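PDB 4N03: ABC-type branched-chain amino acid transport systems periplasmic component-like protein from Thermomonospora curvata, which probably captures fatty acids outside the cell membrane and delivers them to an ABC transporter, here holding palmitic acid between its two lobes. Local coordinates for residues A[132-137]-A[400-405]; A[145-151]-A[365-370]; A[279-283]-A[352-356]; A[343-347]-A[358-362]. One frame throughout, in Å; residues are numbered along the deposited sequence. Where two conformers were deposited one is given.

Contact 1 of 4, residues A[132-137]-A[400-405]; sequences TTALLG and VPVGTF
Two hydrogen bonds tie T133 to the C-terminal tail. Its hydroxyl OG1 donates to the backbone O of T404 at 2.7 Å, and its own carbonyl O receives the amide N of G403 at 3.0 Å. That carbonyl is gripped twice, because L136 N closes the short 3-10 turn onto the same T133 O from the opposite face of its plane. OG1 lies between the backbone N and the carbonyl carbon (chi1 53°), which turns it to the tail and sets the methyl CG2 against V400 CG1.

A weaker polar touch is the CA-H...O contact from G403 CA to A134 O, 3.5 Å long. T133 CG2 meets V400 CG1 at 3.6 Å, and L136 CD1 meets V400 CG1 at 3.8 Å, the two side chains crossing at about a right angle. P401 lays its ring atom CG beside T133 OG1, while V402 CG1 rests on G137 CA at 3.4 Å.

Within 132-137, A134 N donates to T132 OG1 to form an ST turn, and the same T132 hydroxyl is bonded to the backbone O of D179 on helix 179-195. The C-terminal residue F405 is held to that helix through R186. The pairing is consistent with the hinge region of a two-lobed periplasmic binding protein: the last residues of the chain fold back over the loop that follows strand 126-129 and leads to helix 148-161.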
loop_
_atom_site.group_PDB
_atom_site.type_symbol
_atom_site.label_atom_id
_atom_site.label_comp_id
_atom_site.label_asym_id
_atom_site.label_seq_id
_atom_site.Cartn_x
_atom_site.Cartn_y
_atom_site.Cartn_z
ATOM N N THR A 132 0.234 3.942 -6.974
ATOM C CA THR A 132 -0.003 4.630 -8.203
ATOM C C THR A 132 0.758 3.993 -9.366
ATOM O O THR A 132 1.899 3.567 -9.261
ATOM C CB THR A 132 0.387 6.106 -8.058
ATOM O OG1 THR A 132 0.045 6.796 -9.264
ATOM C CG2 THR A 132 1.857 6.338 -7.802
ATOM N N THR A 133 0.150 4.073 -10.562
ATOM C CA THR A 133 0.821 3.703 -11.796
ATOM C C THR A 133 1.962 4.662 -12.112
ATOM O O THR A 133 2.851 4.305 -12.893
ATOM C CB THR A 133 -0.169 3.694 -12.958
ATOM O OG1 THR A 133 -0.857 4.950 -13.010
ATOM C CG2 THR A 133 -1.177 2.600 -12.766
ATOM N N ALA A 134 1.992 5.831 -11.472
ATOM C CA ALA A 134 3.077 6.742 -11.690
ATOM C C ALA A 134 4.414 6.204 -11.223
ATOM O O ALA A 134 5.444 6.752 -11.555
ATOM C CB ALA A 134 2.761 8.091 -11.081
ATOM N N LEU A 135 4.411 5.128 -10.415
ATOM C CA LEU A 135 5.622 4.488 -9.921
ATOM C C LEU A 135 6.022 3.243 -10.689
ATOM O O LEU A 135 7.073 2.687 -10.399
ATOM C CB LEU A 135 5.521 4.222 -8.417
ATOM C CG LEU A 135 5.342 5.488 -7.581
ATOM C CD1 LEU A 135 5.092 5.148 -6.138
ATOM C CD2 LEU A 135 6.506 6.481 -7.730
ATOM N N LEU A 136 5.200 2.807 -11.654
ATOM C CA LEU A 136 5.617 1.782 -12.583
ATOM C C LEU A 136 6.647 2.345 -13.543
ATOM O O LEU A 136 6.784 3.575 -13.687
ATOM C CB LEU A 136 4.422 1.223 -13.364
ATOM C CG LEU A 136 3.391 0.449 -12.532
ATOM C CD1 LEU A 136 2.273 0.026 -13.478
ATOM C CD2 LEU A 136 4.011 -0.774 -11.855
ATOM N N GLY A 137 7.371 1.459 -14.193
ATOM C CA GLY A 137 8.340 1.863 -15.216
ATOM C C GLY A 137 9.708 2.177 -14.709
ATOM O O GLY A 137 10.558 2.682 -15.441
ATOM N N VAL A 400 -2.626 -0.593 -18.501
ATOM C CA VAL A 400 -2.174 0.092 -17.318
ATOM C C VAL A 400 -1.100 1.095 -17.760
ATOM O O VAL A 400 -0.117 0.712 -18.390
ATOM C CB VAL A 400 -1.600 -0.898 -16.277
ATOM C CG1 VAL A 400 -1.144 -0.147 -15.059
ATOM C CG2 VAL A 400 -2.656 -1.931 -15.906
ATOM N N PRO A 401 -1.251 2.380 -17.421
ATOM C CA PRO A 401 -0.216 3.338 -17.802
ATOM C C PRO A 401 1.063 3.127 -17.031
ATOM O O PRO A 401 1.036 2.614 -15.872
ATOM C CB PRO A 401 -0.852 4.700 -17.472
ATOM C CG PRO A 401 -1.810 4.375 -16.384
ATOM C CD PRO A 401 -2.361 3.024 -16.729
ATOM N N VAL A 402 2.201 3.484 -17.588
ATOM C CA VAL A 402 3.483 3.223 -17.040
ATOM C C VAL A 402 4.206 4.502 -16.736
ATOM O O VAL A 402 4.648 5.200 -17.628
ATOM C CB VAL A 402 4.313 2.351 -18.000
ATOM C CG1 VAL A 402 5.678 2.085 -17.377
ATOM C CG2 VAL A 402 3.596 1.040 -18.272
ATOM N N GLY A 403 4.292 4.849 -15.443
ATOM C CA GLY A 403 5.008 6.040 -15.003
ATOM C C GLY A 403 4.219 7.341 -14.995
ATOM O O GLY A 403 4.767 8.380 -14.669
ATOM N N THR A 404 2.930 7.263 -15.325
ATOM C CA THR A 404 1.992 8.348 -15.252
ATOM C C THR A 404 0.670 7.776 -14.760
ATOM O O THR A 404 0.543 6.552 -14.647
ATOM C CB THR A 404 1.765 8.957 -16.660
ATOM O OG1 THR A 404 1.245 7.940 -17.537
ATOM C CG2 THR A 404 3.035 9.539 -17.249
ATOM N N PHE A 405 -0.326 8.616 -14.545
ATOM C CA PHE A 405 -1.716 8.206 -14.335
ATOM C C PHE A 405 -2.589 9.082 -15.207
ATOM O O PHE A 405 -3.755 8.717 -15.364
ATOM C CB PHE A 405 -2.160 8.293 -12.854
ATOM C CG PHE A 405 -2.371 9.707 -12.358
ATOM C CD1 PHE A 405 -3.604 10.313 -12.438
ATOM C CD2 PHE A 405 -1.342 10.423 -11.823
ATOM C CE1 PHE A 405 -3.785 11.616 -12.037
ATOM C CE2 PHE A 405 -1.519 11.743 -11.427
ATOM C CZ PHE A 405 -2.737 12.335 -11.524
ATOM O OXT PHE A 405 -2.153 10.176 -15.654
#

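Contact 2 of 4, residues A[145-151]-A[365-370]; sequences GTTYDVD and PATRKT. With PLM (palmitic acid), chain B.
D151 and T370 meet through one short bond, T370 OG1 donating to D151 OD1 at 2.8 Å on the anti lone pair of the carboxylate. T146 CG2 fits against the backbone of the other segment, 3.3 Å from K369 O and 3.4 Å from T367 O. P365 CG packs on T147 OG1 at 3.5 Å, and V150 CG1 leans on R368 CB. G145 O takes a weak bond from T367 N and is joined to A366 N by a water that donates to the first and accepts from the second.

The next shell sets these groups. T146 OG1 also donates to D151 OD1, at 2.6 Å and from above the carboxylate plane, so one oxygen is gripped by two hydroxyls, which restricts the turning of the carboxylate. N154 bonds both T370 OG1 and R368 O, and R368 NH1 reaches the backbone O of A395 and Y398.

From the start of helix 148-161, Y148 donates from OH to O1 of the palmitic acid at 2.5 Å; Y84 and S109 also bond the fatty acid. Both segments probably belong to the connections that cross between the lobes, as in leucine-binding-type proteins, the first running into helix 148-161 beside the ligand.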
loop_
_atom_site.group_PDB
_atom_site.type_symbol
_atom_site.label_atom_id
_atom_site.label_comp_id
_atom_site.label_asym_id
_atom_site.label_seq_id
_atom_site.Cartn_x
_atom_site.Cartn_y
_atom_site.Cartn_z
ATOM N N GLY A 145 1.746 -5.624 -5.157
ATOM C CA GLY A 145 0.323 -5.814 -5.326
ATOM C C GLY A 145 -0.182 -5.273 -6.661
ATOM O O GLY A 145 0.514 -5.356 -7.691
ATOM N N THR A 146 -1.414 -4.803 -6.621
ATOM C CA THR A 146 -2.080 -4.130 -7.728
ATOM C C THR A 146 -1.793 -2.636 -7.678
ATOM O O THR A 146 -1.357 -2.086 -6.644
ATOM C CB THR A 146 -3.600 -4.303 -7.566
ATOM O OG1 THR A 146 -3.890 -3.847 -6.237
ATOM C CG2 THR A 146 -4.056 -5.726 -7.729
ATOM N N THR A 147 -2.065 -1.950 -8.779
ATOM C CA THR A 147 -2.156 -0.509 -8.785
ATOM C C THR A 147 -3.572 -0.047 -8.507
ATOM O O THR A 147 -4.535 -0.800 -8.633
ATOM C CB THR A 147 -1.612 0.041 -10.106
ATOM O OG1 THR A 147 -2.191 -0.639 -11.216
ATOM C CG2 THR A 147 -0.123 -0.104 -10.138
ATOM N N TYR A 148 -3.705 1.226 -8.144
ATOM C CA TYR A 148 -4.975 1.735 -7.663
ATOM C C TYR A 148 -6.105 1.637 -8.649
ATOM O O TYR A 148 -7.259 1.443 -8.329
ATOM C CB TYR A 148 -4.842 3.179 -7.246
ATOM C CG TYR A 148 -4.074 3.409 -5.985
ATOM C CD1 TYR A 148 -4.366 2.725 -4.783
ATOM C CD2 TYR A 148 -3.029 4.287 -5.957
ATOM C CE1 TYR A 148 -3.653 2.973 -3.623
ATOM C CE2 TYR A 148 -2.331 4.537 -4.787
ATOM C CZ TYR A 148 -2.651 3.876 -3.606
ATOM O OH TYR A 148 -1.990 4.078 -2.409
ATOM N N ASP A 149 -5.787 1.901 -9.932
ATOM C CA ASP A 149 -6.733 1.797 -11.032
ATOM C C ASP A 149 -7.309 0.400 -11.160
ATOM O O ASP A 149 -8.505 0.232 -11.232
ATOM C CB ASP A 149 -6.179 2.332 -12.344
ATOM C CG ASP A 149 -4.815 1.834 -12.759
ATOM O OD1 ASP A 149 -4.207 0.993 -12.054
ATOM O OD2 ASP A 149 -4.345 2.339 -13.816
ATOM N N VAL A 150 -6.425 -0.601 -11.173
ATOM C CA VAL A 150 -6.866 -1.976 -11.226
ATOM C C VAL A 150 -7.745 -2.326 -10.043
ATOM O O VAL A 150 -8.761 -3.003 -10.220
ATOM C CB VAL A 150 -5.625 -2.903 -11.270
ATOM C CG1 VAL A 150 -5.946 -4.372 -10.959
ATOM C CG2 VAL A 150 -4.943 -2.758 -12.628
ATOM N N ASP A 151 -7.438 -1.852 -8.827
ATOM C CA ASP A 151 -8.319 -2.107 -7.694
ATOM C C ASP A 151 -9.717 -1.522 -7.908
ATOM O O ASP A 151 -10.692 -2.169 -7.577
ATOM C CB ASP A 151 -7.760 -1.552 -6.390
ATOM C CG ASP A 151 -6.653 -2.391 -5.798
ATOM O OD1 ASP A 151 -6.522 -3.573 -6.119
ATOM O OD2 ASP A 151 -5.951 -1.788 -4.940
ATOM N N PRO A 365 1.358 -4.113 -13.468
ATOM C CA PRO A 365 1.308 -4.436 -12.030
ATOM C C PRO A 365 1.833 -5.841 -11.749
ATOM O O PRO A 365 1.713 -6.754 -12.546
ATOM C CB PRO A 365 -0.186 -4.354 -11.732
ATOM C CG PRO A 365 -0.712 -3.391 -12.779
ATOM C CD PRO A 365 0.034 -3.776 -13.993
ATOM N N ALA A 366 2.384 -6.003 -10.539
ATOM C CA ALA A 366 2.929 -7.258 -10.052
ATOM C C ALA A 366 1.876 -8.358 -9.897
ATOM O O ALA A 366 2.237 -9.518 -9.925
ATOM C CB ALA A 366 3.616 -7.010 -8.747
ATOM N N THR A 367 0.631 -7.973 -9.734
ATOM C CA THR A 367 -0.537 -8.818 -9.795
ATOM C C THR A 367 -1.749 -7.942 -10.157
ATOM O O THR A 367 -1.677 -6.728 -9.991
ATOM C CB THR A 367 -0.769 -9.583 -8.479
ATOM O OG1 THR A 367 -1.948 -10.341 -8.588
ATOM C CG2 THR A 367 -0.901 -8.647 -7.277
ATOM N N ARG A 368 -2.815 -8.554 -10.599
ATOM C CA ARG A 368 -4.093 -7.866 -10.844
ATOM C C ARG A 368 -5.237 -8.414 -10.025
ATOM O O ARG A 368 -6.390 -8.168 -10.331
ATOM C CB ARG A 368 -4.450 -7.792 -12.345
ATOM C CG ARG A 368 -3.408 -7.077 -13.133
ATOM C CD ARG A 368 -3.887 -6.789 -14.545
ATOM N NE ARG A 368 -2.781 -6.325 -15.341
ATOM C CZ ARG A 368 -2.934 -5.652 -16.508
ATOM N NH1 ARG A 368 -4.127 -5.246 -16.897
ATOM N NH2 ARG A 368 -1.861 -5.342 -17.153
ATOM N N LYS A 369 -4.902 -9.135 -8.914
ATOM C CA LYS A 369 -5.914 -9.720 -8.063
ATOM C C LYS A 369 -6.198 -8.802 -6.848
ATOM O O LYS A 369 -5.283 -8.378 -6.144
ATOM C CB LYS A 369 -5.448 -11.077 -7.590
ATOM C CG LYS A 369 -5.255 -12.043 -8.726
ATOM C CD LYS A 369 -5.059 -13.474 -8.339
ATOM C CE LYS A 369 -4.749 -14.305 -9.572
ATOM N NZ LYS A 369 -3.402 -13.994 -10.168
ATOM N N THR A 370 -7.469 -8.494 -6.685
ATOM C CA THR A 370 -7.946 -7.600 -5.642
ATOM C C THR A 370 -8.923 -8.339 -4.743
ATOM O O THR A 370 -9.841 -9.000 -5.216
ATOM C CB THR A 370 -8.720 -6.429 -6.310
ATOM O OG1 THR A 370 -7.849 -5.742 -7.225
ATOM C CG2 THR A 370 -9.314 -5.456 -5.309
HETATM C C1 PLM B . -0.819 6.998 -1.336
HETATM O O1 PLM B . -0.607 6.173 -2.263
HETATM O O2 PLM B . -0.315 8.140 -1.271
HETATM C C2 PLM B . -1.595 6.526 -0.128
HETATM C C3 PLM B . -0.581 5.732 0.806
HETATM C C4 PLM B . -1.263 5.013 1.947
HETATM C C5 PLM B . -0.301 4.325 2.853
HETATM C C6 PLM B . -0.863 3.465 4.005
HETATM C C7 PLM B . -1.021 2.017 3.557
HETATM C C8 PLM B . -1.736 1.108 4.517
HETATM C C9 PLM B . -1.622 -0.375 4.218
HETATM C CA PLM B . -2.729 -0.950 3.303
HETATM C CB PLM B . -2.285 -2.399 2.853
HETATM C CC PLM B . -2.340 -2.553 1.305
HETATM C CD PLM B . -1.464 -3.658 0.754
HETATM C CE PLM B . -1.446 -3.835 -0.759
HETATM C CF PLM B . -0.130 -4.483 -1.214
HETATM C CG PLM B . -0.115 -6.000 -1.153
HETATM O O HOH W 1 2.328 -3.650 -9.002
#

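Contact 3 of 4, residues A[279-283]-A[352-356]; sequences TAGAP and GLGTP. With PLM (palmitic acid), chain B.
At the tail end of the fatty-acid pocket, the loop leaving strand 275-279 meets the loop that precedes strand 370-375, and A280 and T355 join them. T355 OG1 donates to A280 O at 2.8 Å, tilted 32° from the carbonyl plane. Its OG1 is anti to the carbonyl carbon (chi1 -48°), which directs the hydroxyl to A280 and lets the methyl CG2 lie 3.6 Å from that same O and 3.9 Å from CG of the palmitic acid.

One water completes the polar link: it accepts from A282 N and donates to L353 O and T355 OG1, the last at 2.7 Å. The T355 hydroxyl therefore both gives and receives. Beside this water A282 CB touches L353 O at 3.4 Å, and G354 CA lies beside the same methyl.

Within 279-283, G281 N donates to T279 OG1, an ST turn beside the ligand. G281 N is 3.8 Å from CE of the palmitic acid, and T279 OG1 is equally near CC; G281 passes alongside the hydrocarbon chain. Y371, bonded to G354 O, backs the contact from the sheet. Loops at the ends of sheet strands line the ligand here, consistent with the binding cleft of a periplasmic binding protein.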
loop_
_atom_site.group_PDB
_atom_site.type_symbol
_atom_site.label_atom_id
_atom_site.label_comp_id
_atom_site.label_asym_id
_atom_site.label_seq_id
_atom_site.Cartn_x
_atom_site.Cartn_y
_atom_site.Cartn_z
ATOM N N THR A 279 -8.489 -4.048 -2.057
ATOM C CA THR A 279 -7.094 -4.108 -1.706
ATOM C C THR A 279 -6.469 -5.398 -2.184
ATOM O O THR A 279 -7.109 -6.452 -2.113
ATOM C CB THR A 279 -6.923 -4.019 -0.167
ATOM O OG1 THR A 279 -5.536 -4.147 0.134
ATOM C CG2 THR A 279 -7.730 -5.057 0.592
ATOM N N ALA A 280 -5.223 -5.347 -2.644
ATOM C CA ALA A 280 -4.485 -6.538 -3.008
ATOM C C ALA A 280 -3.965 -7.308 -1.785
ATOM O O ALA A 280 -3.496 -8.416 -1.932
ATOM C CB ALA A 280 -3.285 -6.187 -3.871
ATOM N N GLY A 281 -3.996 -6.680 -0.598
ATOM C CA GLY A 281 -3.456 -7.283 0.613
ATOM C C GLY A 281 -4.490 -8.011 1.446
ATOM O O GLY A 281 -5.603 -7.548 1.620
ATOM N N ALA A 282 -4.086 -9.164 1.961
ATOM C CA ALA A 282 -4.954 -9.904 2.844
ATOM C C ALA A 282 -4.997 -9.216 4.226
ATOM O O ALA A 282 -3.979 -8.670 4.672
ATOM C CB ALA A 282 -4.435 -11.304 3.023
ATOM N N PRO A 283 -6.165 -9.229 4.861
ATOM C CA PRO A 283 -6.226 -8.732 6.214
ATOM C C PRO A 283 -5.665 -9.778 7.226
ATOM O O PRO A 283 -5.459 -10.939 6.886
ATOM C CB PRO A 283 -7.713 -8.502 6.406
ATOM C CG PRO A 283 -8.350 -9.576 5.606
ATOM C CD PRO A 283 -7.441 -9.750 4.418
ATOM N N GLY A 352 3.512 -16.123 1.539
ATOM C CA GLY A 352 2.499 -16.719 2.372
ATOM C C GLY A 352 1.515 -15.769 2.993
ATOM O O GLY A 352 0.661 -16.218 3.765
ATOM N N LEU A 353 1.615 -14.482 2.699
ATOM C CA LEU A 353 0.779 -13.479 3.295
ATOM C C LEU A 353 -0.405 -13.070 2.445
ATOM O O LEU A 353 -1.116 -12.139 2.804
ATOM C CB LEU A 353 1.620 -12.256 3.624
ATOM C CG LEU A 353 2.722 -12.486 4.648
ATOM C CD1 LEU A 353 3.570 -11.231 4.758
ATOM C CD2 LEU A 353 2.218 -12.864 6.018
ATOM N N GLY A 354 -0.616 -13.772 1.335
ATOM C CA GLY A 354 -1.845 -13.597 0.565
ATOM C C GLY A 354 -1.736 -12.788 -0.723
ATOM O O GLY A 354 -2.776 -12.541 -1.321
ATOM N N THR A 355 -0.536 -12.436 -1.153
ATOM C CA THR A 355 -0.384 -11.650 -2.387
ATOM C C THR A 355 0.823 -12.143 -3.190
ATOM O O THR A 355 1.870 -11.531 -3.196
ATOM C CB THR A 355 -0.204 -10.164 -2.045
ATOM O OG1 THR A 355 -1.181 -9.708 -1.093
ATOM C CG2 THR A 355 -0.318 -9.295 -3.284
ATOM N N PRO A 356 0.650 -13.260 -3.891
ATOM C CA PRO A 356 1.713 -13.697 -4.793
ATOM C C PRO A 356 1.989 -12.620 -5.867
ATOM O O PRO A 356 1.059 -11.899 -6.283
ATOM C CB PRO A 356 1.121 -14.958 -5.455
ATOM C CG PRO A 356 0.106 -15.454 -4.503
ATOM C CD PRO A 356 -0.459 -14.210 -3.828
HETATM C C1 PLM B . -0.819 6.998 -1.336
HETATM O O1 PLM B . -0.607 6.173 -2.263
HETATM O O2 PLM B . -0.315 8.140 -1.271
HETATM C C2 PLM B . -1.595 6.526 -0.128
HETATM C C3 PLM B . -0.581 5.732 0.806
HETATM C C4 PLM B . -1.263 5.013 1.947
HETATM C C5 PLM B . -0.301 4.325 2.853
HETATM C C6 PLM B . -0.863 3.465 4.005
HETATM C C7 PLM B . -1.021 2.017 3.557
HETATM C C8 PLM B . -1.736 1.108 4.517
HETATM C C9 PLM B . -1.622 -0.375 4.218
HETATM C CA PLM B . -2.729 -0.950 3.303
HETATM C CB PLM B . -2.285 -2.399 2.853
HETATM C CC PLM B . -2.340 -2.553 1.305
HETATM C CD PLM B . -1.464 -3.658 0.754
HETATM C CE PLM B . -1.446 -3.835 -0.759
HETATM C CF PLM B . -0.130 -4.483 -1.214
HETATM C CG PLM B . -0.115 -6.000 -1.153
HETATM O O HOH W 2 -1.222 -9.690 1.588
#

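Contact 4 of 4, residues A[343-347]-A[358-362]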
loop_
_atom_site.group_PDB
_atom_site.type_symbol
_atom_site.label_atom_id
_atom_site.label_comp_id
_atom_site.label_asym_id
_atom_site.label_seq_id
_atom_site.Cartn_x
_atom_site.Cartn_y
_atom_site.Cartn_z
ATOM N N HIS A 343 16.722 -8.925 -6.678
ATOM C CA HIS A 343 15.289 -8.742 -6.566
ATOM C C HIS A 343 14.557 -9.114 -7.881
ATOM O O HIS A 343 13.575 -9.836 -7.902
ATOM C CB HIS A 343 14.963 -7.278 -6.218
ATOM C CG HIS A 343 13.501 -7.025 -6.202
ATOM N ND1 HIS A 343 12.621 -7.665 -5.364
ATOM C CD2 HIS A 343 12.747 -6.268 -7.036
ATOM C CE1 HIS A 343 11.391 -7.271 -5.636
ATOM N NE2 HIS A 343 11.443 -6.419 -6.657
ATOM N N ARG A 344 15.047 -8.587 -8.991
ATOM C CA ARG A 344 14.366 -8.672 -10.302
ATOM C C ARG A 344 14.555 -10.021 -10.953
ATOM O O ARG A 344 14.069 -10.208 -12.084
ATOM C CB ARG A 344 14.843 -7.596 -11.253
ATOM C CG ARG A 344 14.477 -6.185 -10.834
ATOM C CD ARG A 344 13.177 -5.724 -11.367
ATOM N NE ARG A 344 12.711 -4.469 -10.808
ATOM C CZ ARG A 344 11.475 -4.265 -10.395
ATOM N NH1 ARG A 344 10.563 -5.188 -10.478
ATOM N NH2 ARG A 344 11.133 -3.068 -9.942
ATOM N N SER A 345 15.273 -10.934 -10.305
ATOM C CA SER A 345 15.363 -12.328 -10.723
ATOM C C SER A 345 14.187 -13.163 -10.283
ATOM O O SER A 345 14.024 -14.275 -10.772
ATOM C CB SER A 345 16.693 -12.933 -10.302
ATOM O OG SER A 345 16.717 -13.208 -8.900
ATOM N N GLU A 346 13.315 -12.618 -9.435
ATOM C CA GLU A 346 12.206 -13.410 -8.844
ATOM C C GLU A 346 10.942 -13.276 -9.606
ATOM O O GLU A 346 10.286 -12.193 -9.594
ATOM C CB GLU A 346 12.010 -12.919 -7.395
ATOM C CG GLU A 346 10.876 -13.584 -6.653
ATOM C CD GLU A 346 11.044 -15.076 -6.575
ATOM O OE1 GLU A 346 10.508 -15.812 -7.404
ATOM O OE2 GLU A 346 11.736 -15.564 -5.649
ATOM N N ALA A 347 10.566 -14.279 -10.364
ATOM C CA ALA A 347 9.333 -14.332 -11.148
ATOM C C ALA A 347 8.113 -14.860 -10.411
ATOM O O ALA A 347 6.992 -14.749 -10.895
ATOM C CB ALA A 347 9.545 -15.149 -12.412
ATOM N N ASN A 358 4.921 -11.253 -9.227
ATOM C CA ASN A 358 6.075 -11.433 -10.106
ATOM C C ASN A 358 6.891 -10.143 -10.100
ATOM O O ASN A 358 6.333 -9.091 -10.382
ATOM C CB ASN A 358 5.555 -11.761 -11.512
ATOM C CG ASN A 358 6.650 -12.124 -12.526
ATOM O OD1 ASN A 358 7.812 -11.657 -12.479
ATOM N ND2 ASN A 358 6.246 -12.844 -13.561
ATOM N N PHE A 359 8.191 -10.223 -9.795
ATOM C CA PHE A 359 9.096 -9.112 -9.714
ATOM C C PHE A 359 9.967 -8.868 -10.965
ATOM O O PHE A 359 10.836 -8.020 -10.954
ATOM C CB PHE A 359 9.988 -9.269 -8.479
ATOM C CG PHE A 359 9.235 -9.279 -7.158
ATOM C CD1 PHE A 359 8.115 -8.473 -6.985
ATOM C CD2 PHE A 359 9.668 -10.039 -6.106
ATOM C CE1 PHE A 359 7.464 -8.402 -5.796
ATOM C CE2 PHE A 359 8.973 -9.992 -4.847
ATOM C CZ PHE A 359 7.863 -9.192 -4.772
ATOM N N THR A 360 9.869 -9.749 -11.956
ATOM C CA THR A 360 10.803 -9.608 -13.108
ATOM C C THR A 360 10.478 -8.415 -14.056
ATOM O O THR A 360 11.299 -8.039 -14.860
ATOM C CB THR A 360 10.909 -10.847 -13.948
ATOM O OG1 THR A 360 9.621 -11.129 -14.454
ATOM C CG2 THR A 360 11.343 -12.008 -13.145
ATOM N N TYR A 361 9.244 -7.976 -13.959
ATOM C CA TYR A 361 8.853 -6.821 -14.746
ATOM C C TYR A 361 8.367 -5.684 -13.944
ATOM O O TYR A 361 8.171 -5.793 -12.707
ATOM C CB TYR A 361 7.781 -7.248 -15.665
ATOM C CG TYR A 361 6.562 -7.758 -14.980
ATOM C CD1 TYR A 361 5.772 -6.898 -14.246
ATOM C CD2 TYR A 361 6.215 -9.089 -15.009
ATOM C CE1 TYR A 361 4.616 -7.326 -13.629
ATOM C CE2 TYR A 361 5.040 -9.523 -14.412
ATOM C CZ TYR A 361 4.258 -8.638 -13.718
ATOM O OH TYR A 361 3.137 -9.099 -13.144
ATOM N N PHE A 362 8.277 -4.545 -14.584
ATOM C CA PHE A 362 7.876 -3.321 -13.904
ATOM C C PHE A 362 7.138 -2.378 -14.892
ATOM O O PHE A 362 6.957 -1.221 -14.569
ATOM C CB PHE A 362 9.070 -2.637 -13.185
ATOM C CG PHE A 362 10.351 -2.619 -13.952
ATOM C CD1 PHE A 362 11.199 -3.685 -13.907
ATOM C CD2 PHE A 362 10.687 -1.533 -14.790
ATOM C CE1 PHE A 362 12.367 -3.690 -14.654
ATOM C CE2 PHE A 362 11.883 -1.528 -15.482
ATOM C CZ PHE A 362 12.687 -2.608 -15.450
#
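R344 reaches across to F359 and F362. Its CB and CG pass F359 O more distantly; a bend at chi2 (-90°) then turns the chain, and CD comes to 3.3 Å from that same F359 O. NE sits 3.5 Å from F362 CD1, which lies over one face of the guanidinium, the two planes being 45° apart, while NE itself bonds K139 O. At the tip, NH1 donates to F359 O at 2.9 Å, with the acceptor nearly in the guanidinium plane but the donor well above the carbonyl plane of F359. H343 CD2 lies over the opposite face of the guanidinium, offset toward its rim.

H343 to E346 form a type I beta turn, and N358 starts an Asx turn by taking T360 N on OD1. The two turns face each other within the long connection between helix 336-343 and strand 370-375 of this periplasmic binding protein fold. Between them, F359 N donates to E346 O at 2.9 Å.

H343 CE1 stands over one face of the F359 ring, offset toward its rim and 3.3 Å from F359 CD2; the rings are tilted by 35°, and H343 NE2 is bonded to Q142. E346 CG approaches the same F359 CD2 at 3.8 Å. T360 CG2 fits between R344 O, 3.4 Å away, and A347 CA. N358 OD1 also accepts from T360 OG1, and N358 CG packs against A347 O.

Overall arrangement
Contacts 2 and 3 share the palmitic acid: contact 2 binds its carboxyl end through Y148, and contact 3 meets its hydrocarbon end. Their centres are 11 Å apart, and they touch where T146 OG1 packs on A280 CB at 3.4 Å. Contact 1 packs against contact 2, with T133 CG2 against D149 OD2, and the T132 side chain is about 6 Å from the ligand. Contact 4 is farther out, the side chain of F359 being about 9 Å from the bound palmitic acid. It is tied to contact 1 by a probable hydrogen bond between G137 N and F362 O (2.7 Å), and to contact 2 by a probable hydrogen bond between N358 N and A366 O (3.3 Å).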